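Local coordinates for subtilisin-like serine protease (Fervidobacterium pennivorans, PDB 1R6V), which is a calcium-binding, subtilisin-like serine protease that degrades keratin into peptides and lets the bacterium grow on native feathers, at residues Ala159-Gly164 / Met227-Phe232. The protein carries 1 engineered substitution. Residues are numbered along the deposited sequence; the frame is centred on the assembly and turned at random.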
loop_
_atom_site.group_PDB
_atom_site.type_symbol
_atom_site.label_atom_id
_atom_site.label_comp_id
_atom_site.label_asym_id
_atom_site.label_seq_id
_atom_site.Cartn_x
_atom_site.Cartn_y
_atom_site.Cartn_z
ATOM N N ALA A 159 13.822 12.012 6.613
ATOM C CA ALA A 159 12.457 12.447 6.888
ATOM C C ALA A 159 11.862 11.563 7.961
ATOM O O ALA A 159 11.858 10.337 7.842
ATOM C CB ALA A 159 11.593 12.387 5.637
ATOM N N VAL A 160 11.381 12.202 9.023
ATOM C CA VAL A 160 10.735 11.477 10.113
ATOM C C VAL A 160 9.237 11.716 9.858
ATOM O O VAL A 160 8.705 12.787 10.140
ATOM C CB VAL A 160 11.210 12.014 11.493
ATOM C CG1 VAL A 160 10.282 11.510 12.617
ATOM C CG2 VAL A 160 12.645 11.523 11.762
ATOM N N VAL A 161 8.586 10.696 9.314
ATOM C CA VAL A 161 7.168 10.722 8.919
ATOM C C VAL A 161 6.453 10.155 10.122
ATOM O O VAL A 161 6.340 8.949 10.292
ATOM C CB VAL A 161 7.005 9.884 7.652
ATOM C CG1 VAL A 161 5.586 10.053 7.095
ATOM C CG2 VAL A 161 8.060 10.352 6.624
ATOM N N ASP A 162 5.927 11.069 10.930
ATOM C CA ASP A 162 5.425 10.683 12.233
ATOM C C ASP A 162 4.504 11.782 12.818
ATOM O O ASP A 162 3.770 12.461 12.086
ATOM C CB ASP A 162 6.700 10.537 13.082
ATOM C CG ASP A 162 6.587 9.523 14.172
ATOM O OD1 ASP A 162 5.886 9.804 15.169
ATOM O OD2 ASP A 162 7.208 8.444 14.020
ATOM N N THR A 163 4.590 11.950 14.138
ATOM C CA THR A 163 3.800 12.926 14.902
ATOM C C THR A 163 4.371 14.348 14.907
ATOM O O THR A 163 3.785 15.243 15.525
ATOM C CB THR A 163 3.727 12.532 16.394
ATOM O OG1 THR A 163 5.061 12.469 16.931
ATOM C CG2 THR A 163 3.058 11.181 16.579
ATOM N N GLY A 164 5.482 14.571 14.215
ATOM C CA GLY A 164 6.110 15.885 14.269
ATOM C C GLY A 164 7.263 15.780 15.260
ATOM O O GLY A 164 7.350 14.799 16.014
ATOM N N MET A 227 14.155 15.974 8.939
ATOM C CA MET A 227 13.104 16.718 8.238
ATOM C C MET A 227 11.770 16.168 8.746
ATOM O O MET A 227 11.384 15.061 8.408
ATOM C CB MET A 227 13.213 16.506 6.714
ATOM C CG MET A 227 12.016 17.043 5.891
ATOM S SD MET A 227 12.176 16.571 4.113
ATOM C CE MET A 227 13.249 17.991 3.511
ATOM N N PRO A 228 11.067 16.930 9.593
ATOM C CA PRO A 228 9.784 16.433 10.097
ATOM C C PRO A 228 8.631 16.541 9.094
ATOM O O PRO A 228 8.453 17.576 8.442
ATOM C CB PRO A 228 9.542 17.279 11.353
ATOM C CG PRO A 228 10.363 18.503 11.129
ATOM C CD PRO A 228 11.580 18.050 10.400
ATOM N N ILE A 229 7.887 15.448 8.952
ATOM C CA ILE A 229 6.710 15.387 8.086
ATOM C C ILE A 229 5.606 14.943 9.032
ATOM O O ILE A 229 5.626 13.825 9.551
ATOM C CB ILE A 229 6.857 14.364 6.925
ATOM C CG1 ILE A 229 8.101 14.679 6.074
ATOM C CG2 ILE A 229 5.567 14.365 6.076
ATOM C CD1 ILE A 229 8.044 16.003 5.242
ATOM N N VAL A 230 4.642 15.823 9.275
ATOM C CA VAL A 230 3.590 15.507 10.222
ATOM C C VAL A 230 2.427 14.751 9.609
ATOM O O VAL A 230 1.632 15.329 8.867
ATOM C CB VAL A 230 3.065 16.811 10.886
ATOM C CG1 VAL A 230 2.007 16.493 11.948
ATOM C CG2 VAL A 230 4.233 17.562 11.502
ATOM N N ILE A 231 2.333 13.452 9.898
ATOM C CA ILE A 231 1.218 12.686 9.377
ATOM C C ILE A 231 0.231 12.234 10.454
ATOM O O ILE A 231 -0.843 11.710 10.127
ATOM C CB ILE A 231 1.681 11.506 8.482
ATOM C CG1 ILE A 231 2.489 10.472 9.282
ATOM C CG2 ILE A 231 2.502 12.062 7.325
ATOM C CD1 ILE A 231 2.393 9.059 8.656
ATOM N N PHE A 232 0.620 12.417 11.722
ATOM C CA PHE A 232 -0.256 12.188 12.861
ATOM C C PHE A 232 -0.225 13.550 13.517
ATOM O O PHE A 232 0.731 13.935 14.178
ATOM C CB PHE A 232 0.230 11.074 13.788
ATOM C CG PHE A 232 -0.123 9.725 13.270
ATOM C CD1 PHE A 232 0.745 9.054 12.408
ATOM C CD2 PHE A 232 -1.378 9.175 13.528
ATOM C CE1 PHE A 232 0.362 7.860 11.803
ATOM C CE2 PHE A 232 -1.771 7.978 12.922
ATOM C CZ PHE A 232 -0.897 7.319 12.056
#
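Val161 and Ile231 meet where two parallel strands of the subtilisin-like catalytic domain, 157-162 and 225-230, run out into loops. Val160 N to Met227 O, Ile229 N to Val160 O and Asp162 N to Ile229 O are the hydrogen bonds pairing the strands. CG1 of Val161, anti to the backbone N (chi1 -172°), is the bump; CG1, CG2 and CD1 of Ile231 present a shallow hollow on one side of it, CG2 and CD1 each 3.7 Å away. Replacing Ile231 with an alanine would probably open a gap beside Val161 CG1, since all three touching carbons go, and leave Val249 and Trp268 with less to pack on. On the sheet face that carries Ala159, Val161, Met227 and Ile229, Val161 CG2 sits against Ile229 CB, and Ile229 CG1 rests on Ala159 CB at 4.2 Å. The opposite face carries Val160, packed on helix 200-209, and Asp162, inferred to belong to the charge relay system. Val230 CG2 fits against Gly164 CA at 3.7 Å; a CB on Gly164 would be tight against it and would also press on the carbonyl O of Thr163. Beyond the strands, the side chains of Thr163 and Phe232 meet at a slant, CG2 to CB 4.0 Å, while Thr163 OG1 is bonded by Gly201 N. The Asp162 carboxylate folds back, OD1 accepting Thr163 N through its anti lone pair. The backbone carbonyl of Asp162 takes two donors: Ile231 N meets Asp162 O at 2.8 Å, nearly in line with the C=O bond, and Phe232 N at 3.2 Å from above the carbonyl plane.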